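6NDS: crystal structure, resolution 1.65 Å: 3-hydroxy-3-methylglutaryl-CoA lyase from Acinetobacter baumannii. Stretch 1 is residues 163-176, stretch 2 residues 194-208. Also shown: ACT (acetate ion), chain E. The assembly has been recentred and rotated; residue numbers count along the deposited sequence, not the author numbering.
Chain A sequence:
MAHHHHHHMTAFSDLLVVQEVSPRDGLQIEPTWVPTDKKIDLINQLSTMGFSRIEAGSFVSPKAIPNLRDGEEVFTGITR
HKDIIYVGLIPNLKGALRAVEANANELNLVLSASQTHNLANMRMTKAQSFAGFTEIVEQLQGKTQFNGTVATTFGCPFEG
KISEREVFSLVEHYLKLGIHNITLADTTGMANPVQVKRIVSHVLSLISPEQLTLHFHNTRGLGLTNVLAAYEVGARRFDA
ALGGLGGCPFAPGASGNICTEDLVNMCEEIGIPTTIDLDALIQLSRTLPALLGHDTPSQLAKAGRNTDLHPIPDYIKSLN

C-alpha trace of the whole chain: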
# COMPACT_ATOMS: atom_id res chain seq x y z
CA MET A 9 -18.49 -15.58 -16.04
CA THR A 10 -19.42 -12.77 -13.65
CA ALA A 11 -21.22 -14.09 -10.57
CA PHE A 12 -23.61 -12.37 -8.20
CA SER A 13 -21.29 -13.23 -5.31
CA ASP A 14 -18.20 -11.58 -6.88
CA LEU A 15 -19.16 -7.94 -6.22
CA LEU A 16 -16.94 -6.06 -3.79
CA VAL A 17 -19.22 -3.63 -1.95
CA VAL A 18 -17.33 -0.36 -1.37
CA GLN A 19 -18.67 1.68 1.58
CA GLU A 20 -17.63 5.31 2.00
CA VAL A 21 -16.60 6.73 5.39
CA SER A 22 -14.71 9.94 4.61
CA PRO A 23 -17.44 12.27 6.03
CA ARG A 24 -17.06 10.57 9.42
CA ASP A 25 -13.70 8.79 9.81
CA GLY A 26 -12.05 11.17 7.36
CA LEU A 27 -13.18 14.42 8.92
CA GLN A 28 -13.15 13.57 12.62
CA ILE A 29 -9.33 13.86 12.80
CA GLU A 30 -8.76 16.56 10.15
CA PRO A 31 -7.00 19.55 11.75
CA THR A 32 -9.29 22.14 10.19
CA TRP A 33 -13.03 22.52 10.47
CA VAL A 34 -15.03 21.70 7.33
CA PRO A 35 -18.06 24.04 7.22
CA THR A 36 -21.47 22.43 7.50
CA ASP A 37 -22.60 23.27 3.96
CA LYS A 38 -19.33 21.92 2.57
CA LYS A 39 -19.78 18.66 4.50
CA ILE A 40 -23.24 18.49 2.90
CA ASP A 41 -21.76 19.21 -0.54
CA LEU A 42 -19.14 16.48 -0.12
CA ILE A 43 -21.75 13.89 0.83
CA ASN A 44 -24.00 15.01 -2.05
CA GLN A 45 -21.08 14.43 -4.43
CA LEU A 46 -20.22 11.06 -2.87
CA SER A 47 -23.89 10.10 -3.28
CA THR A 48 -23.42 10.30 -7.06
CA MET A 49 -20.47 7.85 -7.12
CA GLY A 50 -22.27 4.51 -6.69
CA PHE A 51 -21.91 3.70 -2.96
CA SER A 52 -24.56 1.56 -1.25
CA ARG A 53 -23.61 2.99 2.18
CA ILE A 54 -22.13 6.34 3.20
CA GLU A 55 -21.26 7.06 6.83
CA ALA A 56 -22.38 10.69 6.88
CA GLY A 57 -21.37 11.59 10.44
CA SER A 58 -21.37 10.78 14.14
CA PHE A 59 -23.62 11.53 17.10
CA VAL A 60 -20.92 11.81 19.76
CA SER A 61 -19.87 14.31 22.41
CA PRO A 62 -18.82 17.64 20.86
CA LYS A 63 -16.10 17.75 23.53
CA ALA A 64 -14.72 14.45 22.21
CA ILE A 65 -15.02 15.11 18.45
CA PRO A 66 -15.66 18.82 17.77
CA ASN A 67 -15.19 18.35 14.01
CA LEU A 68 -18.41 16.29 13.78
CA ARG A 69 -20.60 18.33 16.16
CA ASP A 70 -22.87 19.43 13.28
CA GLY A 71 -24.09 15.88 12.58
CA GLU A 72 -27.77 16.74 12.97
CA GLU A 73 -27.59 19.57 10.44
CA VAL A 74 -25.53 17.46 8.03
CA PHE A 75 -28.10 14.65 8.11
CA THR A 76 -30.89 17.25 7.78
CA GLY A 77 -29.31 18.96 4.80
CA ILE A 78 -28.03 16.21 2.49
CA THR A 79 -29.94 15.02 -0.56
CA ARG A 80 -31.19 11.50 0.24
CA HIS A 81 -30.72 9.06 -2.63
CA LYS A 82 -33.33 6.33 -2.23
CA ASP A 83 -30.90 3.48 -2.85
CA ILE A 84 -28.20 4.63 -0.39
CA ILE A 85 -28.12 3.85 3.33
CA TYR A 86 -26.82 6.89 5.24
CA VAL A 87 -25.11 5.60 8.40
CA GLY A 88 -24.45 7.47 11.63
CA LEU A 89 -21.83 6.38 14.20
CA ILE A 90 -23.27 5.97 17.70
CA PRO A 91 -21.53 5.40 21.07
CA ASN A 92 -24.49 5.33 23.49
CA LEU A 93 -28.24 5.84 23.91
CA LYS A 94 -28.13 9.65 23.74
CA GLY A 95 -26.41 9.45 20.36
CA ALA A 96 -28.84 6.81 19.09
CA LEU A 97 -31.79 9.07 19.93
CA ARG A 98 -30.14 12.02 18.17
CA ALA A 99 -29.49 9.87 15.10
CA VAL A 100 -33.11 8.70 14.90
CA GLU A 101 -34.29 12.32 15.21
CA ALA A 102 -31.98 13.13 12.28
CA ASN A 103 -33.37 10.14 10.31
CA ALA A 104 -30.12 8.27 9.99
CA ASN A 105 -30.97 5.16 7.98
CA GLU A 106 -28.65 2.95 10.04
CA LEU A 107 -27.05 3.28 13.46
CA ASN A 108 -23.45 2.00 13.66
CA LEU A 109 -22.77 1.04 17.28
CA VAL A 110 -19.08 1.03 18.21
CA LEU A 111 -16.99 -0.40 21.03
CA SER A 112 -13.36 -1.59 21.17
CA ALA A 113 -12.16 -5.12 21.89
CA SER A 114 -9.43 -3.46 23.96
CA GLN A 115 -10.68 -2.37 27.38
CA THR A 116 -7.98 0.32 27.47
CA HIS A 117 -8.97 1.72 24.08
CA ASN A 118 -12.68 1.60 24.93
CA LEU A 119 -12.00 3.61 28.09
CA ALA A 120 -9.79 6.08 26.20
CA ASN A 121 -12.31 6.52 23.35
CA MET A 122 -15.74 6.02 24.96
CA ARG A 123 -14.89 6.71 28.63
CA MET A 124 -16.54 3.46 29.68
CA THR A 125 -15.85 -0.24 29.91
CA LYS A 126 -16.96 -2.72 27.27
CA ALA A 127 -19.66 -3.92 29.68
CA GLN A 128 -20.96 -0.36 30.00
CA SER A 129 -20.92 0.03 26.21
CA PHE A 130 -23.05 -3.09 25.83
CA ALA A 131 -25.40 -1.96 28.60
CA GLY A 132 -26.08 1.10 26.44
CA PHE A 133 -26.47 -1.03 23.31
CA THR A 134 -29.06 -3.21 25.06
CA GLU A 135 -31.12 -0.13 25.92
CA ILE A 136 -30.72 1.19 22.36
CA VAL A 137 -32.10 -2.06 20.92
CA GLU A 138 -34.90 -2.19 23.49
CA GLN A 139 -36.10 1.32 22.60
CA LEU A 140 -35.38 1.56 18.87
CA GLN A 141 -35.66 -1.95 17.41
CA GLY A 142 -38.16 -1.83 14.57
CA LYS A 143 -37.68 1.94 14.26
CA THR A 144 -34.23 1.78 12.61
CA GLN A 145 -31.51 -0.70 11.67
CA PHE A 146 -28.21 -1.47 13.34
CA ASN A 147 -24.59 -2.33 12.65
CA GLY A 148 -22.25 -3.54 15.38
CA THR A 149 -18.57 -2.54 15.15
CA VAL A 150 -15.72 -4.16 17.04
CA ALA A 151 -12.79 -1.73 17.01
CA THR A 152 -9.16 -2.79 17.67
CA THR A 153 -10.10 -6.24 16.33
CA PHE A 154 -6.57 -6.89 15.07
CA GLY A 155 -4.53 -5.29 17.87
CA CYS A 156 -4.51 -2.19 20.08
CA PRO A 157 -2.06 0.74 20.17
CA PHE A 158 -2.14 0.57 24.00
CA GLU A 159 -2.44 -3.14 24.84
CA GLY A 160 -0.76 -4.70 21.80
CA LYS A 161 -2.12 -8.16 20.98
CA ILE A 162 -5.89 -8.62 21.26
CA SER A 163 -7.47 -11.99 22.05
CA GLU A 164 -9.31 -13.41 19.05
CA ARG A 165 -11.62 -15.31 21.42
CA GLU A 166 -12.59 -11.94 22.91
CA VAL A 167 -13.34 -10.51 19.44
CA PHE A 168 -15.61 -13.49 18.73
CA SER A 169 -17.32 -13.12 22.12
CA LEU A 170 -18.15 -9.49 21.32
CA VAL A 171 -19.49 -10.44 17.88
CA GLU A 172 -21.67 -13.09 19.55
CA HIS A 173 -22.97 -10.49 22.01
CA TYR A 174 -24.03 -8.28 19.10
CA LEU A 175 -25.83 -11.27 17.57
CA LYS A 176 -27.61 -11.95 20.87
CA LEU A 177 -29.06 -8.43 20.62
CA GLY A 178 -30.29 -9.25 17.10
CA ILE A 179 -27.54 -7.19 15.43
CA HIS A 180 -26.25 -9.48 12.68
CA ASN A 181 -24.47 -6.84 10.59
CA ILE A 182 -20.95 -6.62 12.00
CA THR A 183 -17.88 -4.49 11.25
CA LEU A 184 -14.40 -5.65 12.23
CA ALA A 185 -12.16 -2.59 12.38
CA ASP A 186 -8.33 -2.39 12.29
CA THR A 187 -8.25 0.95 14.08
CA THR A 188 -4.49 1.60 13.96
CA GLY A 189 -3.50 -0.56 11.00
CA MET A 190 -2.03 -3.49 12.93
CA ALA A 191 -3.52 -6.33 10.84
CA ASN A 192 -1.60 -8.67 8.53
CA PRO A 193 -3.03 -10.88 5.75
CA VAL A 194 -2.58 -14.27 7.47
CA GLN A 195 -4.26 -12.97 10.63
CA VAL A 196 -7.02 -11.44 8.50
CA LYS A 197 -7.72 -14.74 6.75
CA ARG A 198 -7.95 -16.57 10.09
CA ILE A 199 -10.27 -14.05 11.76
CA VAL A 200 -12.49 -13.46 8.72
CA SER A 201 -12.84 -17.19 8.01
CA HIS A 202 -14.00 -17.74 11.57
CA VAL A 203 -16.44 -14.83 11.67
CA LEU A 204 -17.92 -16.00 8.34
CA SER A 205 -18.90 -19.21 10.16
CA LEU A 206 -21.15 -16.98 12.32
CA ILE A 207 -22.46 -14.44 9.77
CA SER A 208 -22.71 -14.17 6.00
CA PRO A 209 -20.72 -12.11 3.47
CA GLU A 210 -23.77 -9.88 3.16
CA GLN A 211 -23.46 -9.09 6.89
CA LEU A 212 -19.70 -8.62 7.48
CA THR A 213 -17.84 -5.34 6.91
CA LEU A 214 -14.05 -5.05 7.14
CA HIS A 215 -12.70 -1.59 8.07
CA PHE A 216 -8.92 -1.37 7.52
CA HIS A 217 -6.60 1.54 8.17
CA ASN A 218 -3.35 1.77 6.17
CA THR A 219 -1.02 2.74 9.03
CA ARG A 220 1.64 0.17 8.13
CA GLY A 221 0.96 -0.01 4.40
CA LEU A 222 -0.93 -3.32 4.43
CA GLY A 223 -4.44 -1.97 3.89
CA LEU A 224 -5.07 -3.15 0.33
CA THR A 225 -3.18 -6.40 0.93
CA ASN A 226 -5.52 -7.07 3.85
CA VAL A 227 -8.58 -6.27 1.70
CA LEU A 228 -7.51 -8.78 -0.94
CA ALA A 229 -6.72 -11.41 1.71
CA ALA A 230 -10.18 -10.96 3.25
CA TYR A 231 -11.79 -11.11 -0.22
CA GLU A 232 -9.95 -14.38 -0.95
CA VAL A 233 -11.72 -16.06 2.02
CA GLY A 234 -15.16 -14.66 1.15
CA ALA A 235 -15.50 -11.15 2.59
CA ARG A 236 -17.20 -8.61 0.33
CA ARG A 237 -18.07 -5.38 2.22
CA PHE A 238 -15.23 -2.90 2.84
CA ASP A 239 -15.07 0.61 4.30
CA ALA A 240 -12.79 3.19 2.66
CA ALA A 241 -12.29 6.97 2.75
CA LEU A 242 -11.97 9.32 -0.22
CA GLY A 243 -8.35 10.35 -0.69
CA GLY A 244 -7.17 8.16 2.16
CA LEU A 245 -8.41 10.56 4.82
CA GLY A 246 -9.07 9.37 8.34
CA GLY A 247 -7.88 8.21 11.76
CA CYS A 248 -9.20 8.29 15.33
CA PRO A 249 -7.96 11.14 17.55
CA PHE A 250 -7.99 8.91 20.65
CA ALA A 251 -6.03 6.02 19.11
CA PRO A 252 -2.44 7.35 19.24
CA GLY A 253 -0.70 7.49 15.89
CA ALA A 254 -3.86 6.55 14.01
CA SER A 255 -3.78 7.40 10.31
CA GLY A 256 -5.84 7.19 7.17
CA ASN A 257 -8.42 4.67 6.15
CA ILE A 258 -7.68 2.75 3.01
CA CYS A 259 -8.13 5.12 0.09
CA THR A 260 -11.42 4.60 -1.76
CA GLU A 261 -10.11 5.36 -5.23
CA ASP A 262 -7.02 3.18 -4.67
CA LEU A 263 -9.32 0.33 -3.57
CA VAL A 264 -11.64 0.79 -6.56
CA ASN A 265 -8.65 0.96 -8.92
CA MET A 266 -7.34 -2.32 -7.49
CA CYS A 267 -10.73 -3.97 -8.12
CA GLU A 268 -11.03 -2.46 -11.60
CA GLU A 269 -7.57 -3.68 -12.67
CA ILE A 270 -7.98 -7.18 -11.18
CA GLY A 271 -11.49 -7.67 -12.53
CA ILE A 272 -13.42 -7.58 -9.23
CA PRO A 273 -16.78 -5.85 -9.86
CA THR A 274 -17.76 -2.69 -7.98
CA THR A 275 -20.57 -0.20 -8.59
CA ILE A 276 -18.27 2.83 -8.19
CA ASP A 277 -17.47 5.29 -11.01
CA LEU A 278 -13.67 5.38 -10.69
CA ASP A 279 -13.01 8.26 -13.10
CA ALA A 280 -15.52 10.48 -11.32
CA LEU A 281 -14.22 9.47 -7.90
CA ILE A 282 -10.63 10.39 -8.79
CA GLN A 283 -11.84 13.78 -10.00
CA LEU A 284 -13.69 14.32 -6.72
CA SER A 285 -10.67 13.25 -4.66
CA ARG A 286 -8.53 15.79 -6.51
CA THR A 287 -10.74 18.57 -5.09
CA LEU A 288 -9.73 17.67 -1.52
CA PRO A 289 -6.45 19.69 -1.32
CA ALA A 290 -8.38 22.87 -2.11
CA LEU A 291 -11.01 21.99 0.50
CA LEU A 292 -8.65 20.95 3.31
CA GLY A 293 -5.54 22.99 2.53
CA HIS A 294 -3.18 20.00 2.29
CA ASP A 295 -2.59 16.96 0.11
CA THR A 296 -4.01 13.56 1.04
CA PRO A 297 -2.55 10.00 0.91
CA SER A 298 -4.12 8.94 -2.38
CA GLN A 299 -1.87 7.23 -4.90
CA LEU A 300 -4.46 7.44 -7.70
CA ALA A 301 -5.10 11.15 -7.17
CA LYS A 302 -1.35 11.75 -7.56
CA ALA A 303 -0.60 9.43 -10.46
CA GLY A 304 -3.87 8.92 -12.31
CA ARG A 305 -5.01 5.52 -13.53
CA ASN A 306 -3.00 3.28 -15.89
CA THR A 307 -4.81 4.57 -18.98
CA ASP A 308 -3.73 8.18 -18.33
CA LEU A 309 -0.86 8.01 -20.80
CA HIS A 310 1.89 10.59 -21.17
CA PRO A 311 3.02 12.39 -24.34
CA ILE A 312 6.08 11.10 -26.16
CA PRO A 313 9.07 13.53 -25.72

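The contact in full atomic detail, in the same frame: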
# COMPACT_ATOMS: atom_id res chain seq x y z
N SER A 163 -6.99 -10.61 22.10
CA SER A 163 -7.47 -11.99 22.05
C SER A 163 -8.54 -12.17 20.98
O SER A 163 -9.56 -11.47 20.98
CB SER A 163 -8.03 -12.38 23.42
OG SER A 163 -8.79 -13.57 23.32
N GLU A 164 -8.31 -13.13 20.08
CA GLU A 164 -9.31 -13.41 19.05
C GLU A 164 -10.57 -14.02 19.64
O GLU A 164 -11.67 -13.76 19.13
CB GLU A 164 -8.70 -14.31 17.97
CG GLU A 164 -7.64 -13.58 17.14
CD GLU A 164 -6.89 -14.46 16.16
OE1 GLU A 164 -7.34 -15.59 15.87
OE2 GLU A 164 -5.83 -14.02 15.67
N ARG A 165 -10.44 -14.80 20.72
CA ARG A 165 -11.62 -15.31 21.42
C ARG A 165 -12.47 -14.16 21.96
O ARG A 165 -13.71 -14.24 21.96
CB ARG A 165 -11.21 -16.24 22.56
N GLU A 166 -11.83 -13.08 22.40
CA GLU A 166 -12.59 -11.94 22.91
C GLU A 166 -13.32 -11.22 21.78
O GLU A 166 -14.46 -10.79 21.96
CB GLU A 166 -11.66 -10.98 23.65
CG GLU A 166 -12.31 -9.67 24.10
CD GLU A 166 -13.38 -9.85 25.16
OE1 GLU A 166 -13.54 -10.98 25.69
OE2 GLU A 166 -14.06 -8.86 25.49
N VAL A 167 -12.67 -11.07 20.62
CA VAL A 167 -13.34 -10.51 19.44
C VAL A 167 -14.60 -11.32 19.12
O VAL A 167 -15.68 -10.76 18.94
CB VAL A 167 -12.38 -10.47 18.24
CG1 VAL A 167 -13.14 -10.13 16.96
CG2 VAL A 167 -11.26 -9.46 18.51
N PHE A 168 -14.47 -12.65 19.07
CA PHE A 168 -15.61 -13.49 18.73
C PHE A 168 -16.71 -13.39 19.79
O PHE A 168 -17.90 -13.43 19.46
CB PHE A 168 -15.15 -14.94 18.56
CG PHE A 168 -14.04 -15.10 17.54
CD1 PHE A 168 -13.07 -16.08 17.71
CD2 PHE A 168 -13.97 -14.27 16.43
CE1 PHE A 168 -12.05 -16.23 16.78
CE2 PHE A 168 -12.95 -14.42 15.51
CZ PHE A 168 -11.99 -15.40 15.68
N SER A 169 -16.33 -13.28 21.06
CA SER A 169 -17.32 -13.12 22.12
C SER A 169 -18.12 -11.83 21.95
O SER A 169 -19.33 -11.81 22.19
CB SER A 169 -16.63 -13.15 23.49
OG SER A 169 -17.55 -12.90 24.53
N LEU A 170 -17.45 -10.75 21.54
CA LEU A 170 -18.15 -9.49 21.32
C LEU A 170 -19.07 -9.58 20.11
O LEU A 170 -20.20 -9.07 20.15
CB LEU A 170 -17.13 -8.36 21.15
CG LEU A 170 -16.26 -8.11 22.38
CD1 LEU A 170 -15.08 -7.22 22.03
CD2 LEU A 170 -17.07 -7.51 23.52
N VAL A 171 -18.61 -10.21 19.03
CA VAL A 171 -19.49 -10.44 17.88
C VAL A 171 -20.73 -11.23 18.31
O VAL A 171 -21.86 -10.88 17.96
CB VAL A 171 -18.73 -11.17 16.76
CG1 VAL A 171 -19.72 -11.61 15.68
CG2 VAL A 171 -17.65 -10.26 16.17
N GLU A 172 -20.53 -12.29 19.10
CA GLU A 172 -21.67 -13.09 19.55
C GLU A 172 -22.63 -12.27 20.40
O GLU A 172 -23.85 -12.47 20.35
CB GLU A 172 -21.17 -14.32 20.32
CG GLU A 172 -20.49 -15.36 19.45
CD GLU A 172 -19.98 -16.54 20.25
OE1 GLU A 172 -20.07 -17.68 19.75
OE2 GLU A 172 -19.48 -16.33 21.38
N HIS A 173 -22.10 -11.34 21.20
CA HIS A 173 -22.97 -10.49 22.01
C HIS A 173 -23.82 -9.59 21.13
O HIS A 173 -25.01 -9.39 21.40
CB HIS A 173 -22.13 -9.67 22.99
CG HIS A 173 -22.90 -9.12 24.15
ND1 HIS A 173 -24.28 -9.03 24.16
CD2 HIS A 173 -22.49 -8.63 25.34
CE1 HIS A 173 -24.68 -8.50 25.30
NE2 HIS A 173 -23.61 -8.25 26.04
N TYR A 174 -23.24 -9.02 20.07
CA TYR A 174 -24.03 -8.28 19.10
C TYR A 174 -25.15 -9.14 18.53
O TYR A 174 -26.30 -8.71 18.43
CB TYR A 174 -23.13 -7.76 17.99
CG TYR A 174 -22.46 -6.42 18.24
CD1 TYR A 174 -23.18 -5.31 18.66
CD2 TYR A 174 -21.10 -6.27 18.03
CE1 TYR A 174 -22.56 -4.08 18.86
CE2 TYR A 174 -20.47 -5.06 18.22
CZ TYR A 174 -21.20 -3.97 18.65
OH TYR A 174 -20.55 -2.76 18.83
N LEU A 175 -24.82 -10.38 18.14
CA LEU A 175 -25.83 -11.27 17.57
C LEU A 175 -26.94 -11.55 18.57
O LEU A 175 -28.12 -11.65 18.18
CB LEU A 175 -25.19 -12.59 17.12
CG LEU A 175 -24.76 -12.72 15.65
CD1 LEU A 175 -24.10 -11.47 15.14
CD2 LEU A 175 -23.84 -13.90 15.46
N LYS A 176 -26.60 -11.69 19.85
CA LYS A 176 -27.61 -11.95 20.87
C LYS A 176 -28.61 -10.82 20.97
O LYS A 176 -29.79 -11.05 21.29
CB LYS A 176 -26.94 -12.20 22.22
CG LYS A 176 -26.14 -13.49 22.29
CD LYS A 176 -25.74 -13.84 23.71
CE LYS A 176 -24.30 -14.34 23.78
NZ LYS A 176 -23.36 -13.24 24.16
N VAL A 194 -2.32 -12.94 6.93
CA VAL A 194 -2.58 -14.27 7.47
C VAL A 194 -3.56 -14.18 8.63
O VAL A 194 -4.52 -14.96 8.72
CB VAL A 194 -1.26 -14.94 7.90
CG1 VAL A 194 -1.56 -16.22 8.68
CG2 VAL A 194 -0.45 -15.26 6.67
N GLN A 195 -3.34 -13.22 9.52
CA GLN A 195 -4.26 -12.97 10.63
C GLN A 195 -5.65 -12.63 10.12
O GLN A 195 -6.66 -13.12 10.65
CB GLN A 195 -3.71 -11.84 11.49
CG GLN A 195 -4.64 -11.30 12.56
CD GLN A 195 -4.18 -9.93 13.03
OE1 GLN A 195 -3.65 -9.15 12.23
NE2 GLN A 195 -4.36 -9.63 14.31
N VAL A 196 -5.72 -11.80 9.08
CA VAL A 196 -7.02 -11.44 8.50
C VAL A 196 -7.74 -12.67 7.99
O VAL A 196 -8.94 -12.85 8.23
CB VAL A 196 -6.83 -10.39 7.39
CG1 VAL A 196 -8.10 -10.27 6.55
CG2 VAL A 196 -6.45 -9.04 8.02
N LYS A 197 -7.04 -13.55 7.27
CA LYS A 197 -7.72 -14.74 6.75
C LYS A 197 -8.28 -15.60 7.89
O LYS A 197 -9.40 -16.10 7.80
CB LYS A 197 -6.79 -15.54 5.85
CG LYS A 197 -6.58 -14.87 4.48
CD LYS A 197 -5.80 -15.76 3.52
CE LYS A 197 -5.64 -15.10 2.16
NZ LYS A 197 -5.08 -16.07 1.15
N ARG A 198 -7.51 -15.74 8.98
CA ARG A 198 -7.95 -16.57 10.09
C ARG A 198 -9.19 -15.97 10.76
O ARG A 198 -10.17 -16.68 11.01
CB ARG A 198 -6.82 -16.73 11.10
CG ARG A 198 -7.22 -17.42 12.39
CD ARG A 198 -6.00 -17.69 13.27
NE ARG A 198 -5.37 -16.47 13.76
CZ ARG A 198 -4.21 -15.98 13.29
NH1 ARG A 198 -3.56 -16.61 12.32
NH2 ARG A 198 -3.71 -14.87 13.81
N ILE A 199 -9.16 -14.67 11.05
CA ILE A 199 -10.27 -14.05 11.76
C ILE A 199 -11.51 -13.98 10.87
O ILE A 199 -12.62 -14.30 11.31
CB ILE A 199 -9.88 -12.65 12.28
CG1 ILE A 199 -8.88 -12.78 13.45
CG2 ILE A 199 -11.12 -11.88 12.72
CD1 ILE A 199 -8.33 -11.44 13.97
N VAL A 200 -11.34 -13.59 9.60
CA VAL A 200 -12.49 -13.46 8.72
C VAL A 200 -13.12 -14.82 8.44
O VAL A 200 -14.35 -14.96 8.41
CB VAL A 200 -12.10 -12.74 7.42
CG1 VAL A 200 -13.22 -12.85 6.40
CG2 VAL A 200 -11.77 -11.27 7.70
N SER A 201 -12.29 -15.85 8.20
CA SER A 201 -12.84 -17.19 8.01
C SER A 201 -13.70 -17.60 9.19
O SER A 201 -14.78 -18.16 9.01
CB SER A 201 -11.72 -18.21 7.79
OG SER A 201 -11.01 -17.92 6.60
N HIS A 202 -13.24 -17.31 10.41
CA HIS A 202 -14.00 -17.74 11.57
C HIS A 202 -15.29 -16.95 11.71
O HIS A 202 -16.35 -17.52 11.99
CB HIS A 202 -13.15 -17.63 12.84
CG HIS A 202 -13.86 -18.09 14.07
ND1 HIS A 202 -13.96 -19.42 14.42
CD2 HIS A 202 -14.53 -17.40 15.02
CE1 HIS A 202 -14.64 -19.53 15.55
NE2 HIS A 202 -15.00 -18.32 15.94
N VAL A 203 -15.23 -15.63 11.51
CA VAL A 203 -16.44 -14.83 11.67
C VAL A 203 -17.45 -15.20 10.59
O VAL A 203 -18.66 -15.21 10.85
CB VAL A 203 -16.10 -13.33 11.68
CG1 VAL A 203 -17.37 -12.51 11.71
CG2 VAL A 203 -15.27 -13.00 12.91
N LEU A 204 -17.00 -15.54 9.38
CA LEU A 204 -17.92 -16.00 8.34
C LEU A 204 -18.52 -17.38 8.62
O LEU A 204 -19.35 -17.84 7.83
CB LEU A 204 -17.22 -16.00 6.98
CG LEU A 204 -16.96 -14.59 6.45
CD1 LEU A 204 -16.17 -14.62 5.14
CD2 LEU A 204 -18.27 -13.80 6.27
N SER A 205 -18.13 -18.06 9.70
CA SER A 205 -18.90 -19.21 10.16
C SER A 205 -20.04 -18.81 11.08
O SER A 205 -20.87 -19.66 11.43
CB SER A 205 -17.98 -20.20 10.89
OG SER A 205 -17.69 -19.75 12.20
N LEU A 206 -20.09 -17.54 11.49
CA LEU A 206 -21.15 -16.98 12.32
C LEU A 206 -22.13 -16.12 11.53
O LEU A 206 -23.33 -16.16 11.79
CB LEU A 206 -20.56 -16.12 13.44
CG LEU A 206 -19.58 -16.79 14.41
CD1 LEU A 206 -18.91 -15.75 15.29
CD2 LEU A 206 -20.29 -17.83 15.25
N ILE A 207 -21.63 -15.32 10.58
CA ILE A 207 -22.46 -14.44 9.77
C ILE A 207 -22.06 -14.61 8.31
O ILE A 207 -21.08 -15.27 7.98
CB ILE A 207 -22.35 -12.96 10.20
CG1 ILE A 207 -20.91 -12.46 10.04
CG2 ILE A 207 -22.83 -12.78 11.65
CD1 ILE A 207 -20.74 -10.98 10.40
N SER A 208 -22.85 -13.99 7.43
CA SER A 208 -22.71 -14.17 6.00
C SER A 208 -21.91 -13.03 5.38
O SER A 208 -21.72 -11.98 6.00
CB SER A 208 -24.09 -14.25 5.34
OG SER A 208 -24.60 -12.95 5.12
C ACT E . -0.31 -14.62 12.15
O ACT E . -0.79 -13.60 12.72
OXT ACT E . -0.58 -15.84 12.33
CH3 ACT E . 0.78 -14.35 11.06
O HOH W 1 -5.15 -11.42 16.44
O HOH W 2 -17.14 -17.58 17.95

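Two helices pack side by side, their N-to-C directions 31° apart and their axes 11.3 Å apart at closest approach. Side chains fill the gap.

Along stretch 2, Gln195 comes first. Its link to Glu164 runs through a water, which accepts from Gln195 NE2 (2.9 Å) and donates to Glu164 OE2 (2.8 Å).

Arg198 forms the salt bridge. Its CA-to-CB bond points sideways, but the side chain, with chi1 and chi2 t and chi3 p, brings the guanidinium to the Glu164 carboxylate. Arg198 NH2 donates to Glu164 OE2 (2.9 Å) and Arg198 NE to Glu164 OE1 (3.0 Å). The carboxylate thus meets the guanidinium edge through both oxygens. Arg198 NH1 also binds an acetate, donating to ACT OXT (3.1 Å).

Ile199 CG1 lies 3.8 Å from Glu164 CD. Ile199 CG2 reaches the edge of the Phe168 ring, 4.2 Å from Phe168 CE2.

His202 covers one face of that ring, with His202 CD2 3.3 Å from Phe168 CE1. The ring planes meet obliquely, at 37°.

Val203 adds an apolar contact, Val203 CG2 to Phe168 CE2 (3.8 Å).

Past the helix, the chain still follows stretch 1. Leu206 CD1 packs on Val171 CG1 (4.2 Å). Ile207 CG2 meets Leu175 CD1 (3.9 Å), closing the contact with aliphatic groups.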